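Local coordinates for protein agarase (Pseudoalteromonas fuliginea, PDB 6XJ9) that probably hydrolyses the marine polysaccharide agarose, as a glycoside hydrolase with an agarase-type carbohydrate-binding-like domain, at residues S517-L529 / I578-L591. Numbering follows the deposited sequence.
Sequences SVKSHYGIVINTL and IKNEEQLVDFSILL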
loop_
_atom_site.group_PDB
_atom_site.type_symbol
_atom_site.label_atom_id
_atom_site.label_comp_id
_atom_site.label_asym_id
_atom_site.label_seq_id
_atom_site.Cartn_x
_atom_site.Cartn_y
_atom_site.Cartn_z
ATOM N N SER A 517 -1.394 31.115 -26.876
ATOM C CA SER A 517 -1.331 32.480 -27.380
ATOM C C SER A 517 -1.198 32.404 -28.894
ATOM O O SER A 517 -0.781 31.362 -29.409
ATOM C CB SER A 517 -0.170 33.239 -26.785
ATOM O OG SER A 517 1.051 32.815 -27.381
ATOM N N VAL A 518 -1.509 33.502 -29.596
ATOM C CA VAL A 518 -1.407 33.466 -31.049
ATOM C C VAL A 518 0.027 33.124 -31.436
ATOM O O VAL A 518 0.250 32.260 -32.284
ATOM C CB VAL A 518 -1.936 34.737 -31.749
ATOM C CG1 VAL A 518 -1.564 34.766 -33.231
ATOM C CG2 VAL A 518 -3.447 34.848 -31.589
ATOM N N LYS A 519 0.989 33.752 -30.749
ATOM C CA LYS A 519 2.395 33.567 -31.061
ATOM C C LYS A 519 2.818 32.114 -30.820
ATOM O O LYS A 519 3.571 31.547 -31.602
ATOM C CB LYS A 519 3.230 34.561 -30.249
ATOM C CG LYS A 519 4.581 34.914 -30.852
ATOM C CD LYS A 519 5.288 35.997 -30.072
ATOM C CE LYS A 519 4.931 37.389 -30.544
ATOM N NZ LYS A 519 5.653 38.419 -29.763
ATOM N N SER A 520 2.338 31.518 -29.725
ATOM C CA SER A 520 2.700 30.154 -29.365
ATOM C C SER A 520 2.031 29.151 -30.306
ATOM O O SER A 520 2.598 28.115 -30.641
ATOM C CB SER A 520 2.293 29.871 -27.945
ATOM O OG SER A 520 3.261 30.376 -27.049
ATOM N N HIS A 521 0.789 29.455 -30.679
ATOM C CA HIS A 521 -0.041 28.552 -31.449
ATOM C C HIS A 521 0.447 28.515 -32.893
ATOM O O HIS A 521 0.665 27.441 -33.457
ATOM C CB HIS A 521 -1.504 28.994 -31.332
ATOM C CG HIS A 521 -2.488 28.031 -31.908
ATOM N ND1 HIS A 521 -3.802 27.996 -31.489
ATOM C CD2 HIS A 521 -2.372 27.101 -32.879
ATOM C CE1 HIS A 521 -4.449 27.066 -32.157
ATOM N NE2 HIS A 521 -3.593 26.507 -33.021
ATOM N N TYR A 522 0.629 29.702 -33.477
ATOM C CA TYR A 522 0.876 29.791 -34.907
ATOM C C TYR A 522 2.314 30.221 -35.175
ATOM O O TYR A 522 2.592 30.793 -36.224
ATOM C CB TYR A 522 -0.152 30.718 -35.571
ATOM C CG TYR A 522 -1.572 30.230 -35.430
ATOM C CD1 TYR A 522 -2.005 29.088 -36.091
ATOM C CD2 TYR A 522 -2.472 30.889 -34.619
ATOM C CE1 TYR A 522 -3.301 28.617 -35.961
ATOM C CE2 TYR A 522 -3.775 30.439 -34.480
ATOM C CZ TYR A 522 -4.187 29.301 -35.148
ATOM O OH TYR A 522 -5.463 28.857 -34.995
ATOM N N GLY A 523 3.218 29.904 -34.240
ATOM C CA GLY A 523 4.618 30.289 -34.366
ATOM C C GLY A 523 5.260 29.855 -35.685
ATOM O O GLY A 523 5.974 30.633 -36.316
ATOM N N ILE A 524 5.002 28.607 -36.096
ATOM C CA ILE A 524 5.578 28.045 -37.309
ATOM C C ILE A 524 5.116 28.875 -38.505
ATOM O O ILE A 524 5.886 29.115 -39.430
ATOM C CB ILE A 524 5.178 26.567 -37.473
ATOM C CG1 ILE A 524 5.757 25.669 -36.376
ATOM C CG2 ILE A 524 5.536 26.062 -38.874
ATOM C CD1 ILE A 524 7.255 25.469 -36.479
ATOM N N VAL A 525 3.841 29.270 -38.481
ATOM C CA VAL A 525 3.221 30.025 -39.561
ATOM C C VAL A 525 3.825 31.427 -39.566
ATOM O O VAL A 525 4.378 31.853 -40.573
ATOM C CB VAL A 525 1.688 30.068 -39.408
ATOM C CG1 VAL A 525 1.050 31.135 -40.288
ATOM C CG2 VAL A 525 1.052 28.708 -39.681
ATOM N N ILE A 526 3.737 32.116 -38.419
ATOM C CA ILE A 526 4.214 33.484 -38.300
ATOM C C ILE A 526 5.659 33.561 -38.787
ATOM O O ILE A 526 5.956 34.303 -39.721
ATOM C CB ILE A 526 4.022 34.016 -36.867
ATOM C CG1 ILE A 526 2.533 34.175 -36.541
ATOM C CG2 ILE A 526 4.780 35.324 -36.667
ATOM C CD1 ILE A 526 2.204 34.086 -35.075
ATOM N N ASN A 527 6.543 32.765 -38.179
ATOM C CA ASN A 527 7.968 32.822 -38.482
ATOM C C ASN A 527 8.244 32.476 -39.945
ATOM O O ASN A 527 9.124 33.061 -40.573
ATOM C CB ASN A 527 8.773 31.882 -37.581
ATOM C CG ASN A 527 10.261 32.003 -37.810
ATOM O OD1 ASN A 527 10.830 31.274 -38.625
ATOM N ND2 ASN A 527 10.891 32.942 -37.115
ATOM N N THR A 528 7.526 31.487 -40.486
ATOM C CA THR A 528 7.788 31.051 -41.847
ATOM C C THR A 528 7.327 32.113 -42.850
ATOM O O THR A 528 7.977 32.301 -43.877
ATOM C CB THR A 528 7.198 29.655 -42.102
ATOM O OG1 THR A 528 7.792 28.723 -41.191
ATOM C CG2 THR A 528 7.422 29.175 -43.517
ATOM N N LEU A 529 6.208 32.796 -42.561
ATOM C CA LEU A 529 5.669 33.821 -43.452
ATOM C C LEU A 529 6.714 34.912 -43.690
ATOM O O LEU A 529 6.700 35.566 -44.734
ATOM C CB LEU A 529 4.401 34.430 -42.842
ATOM C CG LEU A 529 3.102 33.649 -43.041
ATOM C CD1 LEU A 529 2.015 34.148 -42.101
ATOM C CD2 LEU A 529 2.625 33.732 -44.483
ATOM N N ILE A 578 0.621 41.042 -35.266
ATOM C CA ILE A 578 0.319 40.049 -34.242
ATOM C C ILE A 578 -1.053 40.290 -33.610
ATOM O O ILE A 578 -1.615 39.381 -33.003
ATOM C CB ILE A 578 1.443 39.933 -33.187
ATOM C CG1 ILE A 578 1.277 38.682 -32.316
ATOM C CG2 ILE A 578 1.551 41.204 -32.352
ATOM C CD1 ILE A 578 1.697 37.384 -32.998
ATOM N N LYS A 579 -1.596 41.505 -33.771
ATOM C CA LYS A 579 -2.833 41.882 -33.103
ATOM C C LYS A 579 -4.035 41.616 -34.008
ATOM O O LYS A 579 -5.173 41.592 -33.544
ATOM C CB LYS A 579 -2.796 43.360 -32.701
ATOM C CG LYS A 579 -1.683 43.745 -31.733
ATOM C CD LYS A 579 -1.947 45.047 -31.002
ATOM C CE LYS A 579 -1.077 45.207 -29.771
ATOM N NZ LYS A 579 -1.556 44.383 -28.637
ATOM N N ASN A 580 -3.782 41.440 -35.308
ATOM C CA ASN A 580 -4.863 41.258 -36.266
ATOM C C ASN A 580 -5.530 39.903 -36.036
ATOM O O ASN A 580 -4.838 38.896 -35.881
ATOM C CB ASN A 580 -4.352 41.371 -37.701
ATOM C CG ASN A 580 -5.390 40.949 -38.713
ATOM O OD1 ASN A 580 -5.387 39.807 -39.160
ATOM N ND2 ASN A 580 -6.292 41.855 -39.065
ATOM N N GLU A 581 -6.868 39.891 -36.050
ATOM C CA GLU A 581 -7.627 38.691 -35.731
ATOM C C GLU A 581 -8.156 38.021 -36.993
ATOM O O GLU A 581 -8.367 36.810 -36.995
ATOM C CB GLU A 581 -8.819 39.017 -34.833
ATOM C CG GLU A 581 -8.417 39.356 -33.413
ATOM C CD GLU A 581 -9.582 39.798 -32.550
ATOM O OE1 GLU A 581 -10.687 39.258 -32.734
ATOM O OE2 GLU A 581 -9.387 40.693 -31.717
ATOM N N GLU A 582 -8.370 38.815 -38.053
ATOM C CA GLU A 582 -9.030 38.341 -39.259
ATOM C C GLU A 582 -8.173 37.279 -39.947
ATOM O O GLU A 582 -8.708 36.341 -40.524
ATOM C CB GLU A 582 -9.366 39.494 -40.213
ATOM C CG GLU A 582 -10.530 40.360 -39.758
ATOM C CD GLU A 582 -10.254 41.185 -38.514
ATOM O OE1 GLU A 582 -9.137 41.710 -38.389
ATOM O OE2 GLU A 582 -11.149 41.272 -37.658
ATOM N N GLN A 583 -6.844 37.429 -39.864
ATOM C CA GLN A 583 -5.904 36.544 -40.533
ATOM C C GLN A 583 -5.866 35.156 -39.897
ATOM O O GLN A 583 -5.312 34.242 -40.503
ATOM C CB GLN A 583 -4.485 37.106 -40.455
ATOM C CG GLN A 583 -3.886 37.026 -39.056
ATOM C CD GLN A 583 -2.708 37.949 -38.901
ATOM O OE1 GLN A 583 -1.951 38.178 -39.841
ATOM N NE2 GLN A 583 -2.542 38.478 -37.702
ATOM N N LEU A 584 -6.437 34.993 -38.692
ATOM C CA LEU A 584 -6.242 33.758 -37.937
ATOM C C LEU A 584 -6.885 32.577 -38.670
ATOM O O LEU A 584 -6.494 31.427 -38.472
ATOM C CB LEU A 584 -6.760 33.919 -36.499
ATOM C CG LEU A 584 -5.940 34.830 -35.578
ATOM C CD1 LEU A 584 -6.459 34.772 -34.148
ATOM C CD2 LEU A 584 -4.448 34.481 -35.601
ATOM N N VAL A 585 -7.836 32.869 -39.567
ATOM C CA VAL A 585 -8.472 31.807 -40.337
ATOM C C VAL A 585 -7.445 31.256 -41.330
ATOM O O VAL A 585 -7.351 30.043 -41.534
ATOM C CB VAL A 585 -9.799 32.255 -40.996
ATOM C CG1 VAL A 585 -10.246 31.313 -42.104
ATOM C CG2 VAL A 585 -10.915 32.413 -39.971
ATOM N N ASP A 586 -6.636 32.160 -41.887
ATOM C CA ASP A 586 -5.548 31.814 -42.788
ATOM C C ASP A 586 -4.410 31.118 -42.033
ATOM O O ASP A 586 -3.803 30.188 -42.566
ATOM C CB ASP A 586 -5.082 33.047 -43.570
ATOM C CG ASP A 586 -6.226 33.693 -44.340
ATOM O OD1 ASP A 586 -7.038 32.942 -44.882
ATOM O OD2 ASP A 586 -6.324 34.936 -44.342
ATOM N N PHE A 587 -4.115 31.580 -40.811
ATOM C CA PHE A 587 -3.084 30.975 -39.973
ATOM C C PHE A 587 -3.420 29.506 -39.737
ATOM O O PHE A 587 -2.545 28.643 -39.748
ATOM C CB PHE A 587 -2.897 31.765 -38.671
ATOM C CG PHE A 587 -2.100 33.046 -38.790
ATOM C CD1 PHE A 587 -1.935 33.688 -40.011
ATOM C CD2 PHE A 587 -1.500 33.615 -37.672
ATOM C CE1 PHE A 587 -1.196 34.861 -40.114
ATOM C CE2 PHE A 587 -0.786 34.803 -37.767
ATOM C CZ PHE A 587 -0.623 35.418 -38.993
ATOM N N SER A 588 -4.716 29.244 -39.553
ATOM C CA SER A 588 -5.247 27.912 -39.329
ATOM C C SER A 588 -5.086 27.039 -40.574
ATOM O O SER A 588 -4.758 25.861 -40.459
ATOM C CB SER A 588 -6.676 28.010 -38.899
ATOM O OG SER A 588 -7.019 26.886 -38.111
ATOM N N ILE A 589 -5.323 27.629 -41.753
ATOM C CA ILE A 589 -5.204 26.944 -43.036
ATOM C C ILE A 589 -3.743 26.558 -43.257
ATOM O O ILE A 589 -3.447 25.431 -43.665
ATOM C CB ILE A 589 -5.764 27.828 -44.176
ATOM C CG1 ILE A 589 -7.300 27.797 -44.212
ATOM C CG2 ILE A 589 -5.167 27.458 -45.527
ATOM C CD1 ILE A 589 -7.927 28.819 -45.151
ATOM N N LEU A 590 -2.842 27.492 -42.925
ATOM C CA LEU A 590 -1.413 27.329 -43.140
ATOM C C LEU A 590 -0.859 26.281 -42.175
ATOM O O LEU A 590 -0.163 25.360 -42.610
ATOM C CB LEU A 590 -0.711 28.691 -43.028
ATOM C CG LEU A 590 -1.107 29.732 -44.083
ATOM C CD1 LEU A 590 -0.269 31.008 -43.966
ATOM C CD2 LEU A 590 -1.012 29.166 -45.490
ATOM N N LEU A 591 -1.224 26.367 -40.891
ATOM C CA LEU A 591 -0.787 25.359 -39.927
ATOM C C LEU A 591 -1.338 23.969 -40.280
ATOM O O LEU A 591 -0.598 22.986 -40.248
ATOM C CB LEU A 591 -1.129 25.777 -38.493
ATOM C CG LEU A 591 -0.683 24.789 -37.406
ATOM C CD1 LEU A 591 0.830 24.579 -37.460
ATOM C CD2 LEU A 591 -1.094 25.278 -36.021
#
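Tyr522, the N-cap residue of helix 523-529, and Phe587 illustrate how two crossed helices can be joined by an aromatic pair. Phe587 turns its edge toward the tyrosine face in an offset edge-to-face stack, the planes 66° apart. Its CB also makes a CH-pi contact over that face, 3.9 Å from the Tyr522 ring centroid. His521 CD2 covers the opposite face, clasping the phenol between histidine and phenylalanine. With CG anti to its carbonyl carbon (chi1 -62°), Tyr522 lays its ring against the Phe587-Ser588 backbone.

The Phe587 ring has a neighbour over each face. Val525 CG1 sits over one, 4.2 Å from the ring centroid, and Gln583 CG lies against the other. Further out on the ring, Ile526 CG1 approaches Phe587 CE2 at 3.6 Å, while Leu529 CD1 meets CE1.

Aliphatic contacts extend the interface both ways. Val525 CG2 presses on the backbone, 3.5 Å from Leu591 N, and also touches CB of Leu590 and Leu591. Toward the surface, Val518 CG1 meets Leu584 CD2 at 3.7 Å, and Ile578 CD1 reaches Ile526 CD1 and the Lys519 aliphatic chain.

Polar ends converge on a third element, helix 627-634: Glu628 OE2 is hydrogen-bonded to Tyr522 OH and Ser588 OG, and OE1 to His521 NE2. Losing the phenol to an alanine here would probably open a gap between His521 and Phe587 and cost Glu628 one of its partners.

Helix 523-529 crosses residues 584-591, the first turns of helix 584-609, at 96°, with a closest axis approach of 9.2 Å. This is an orthogonal helix pair packed through an aromatic and aliphatic core, within a largely helical excursion between strands 501-506 and 614-615, probably an elaboration of the (beta/alpha)8-barrel fold of GH50 enzymes.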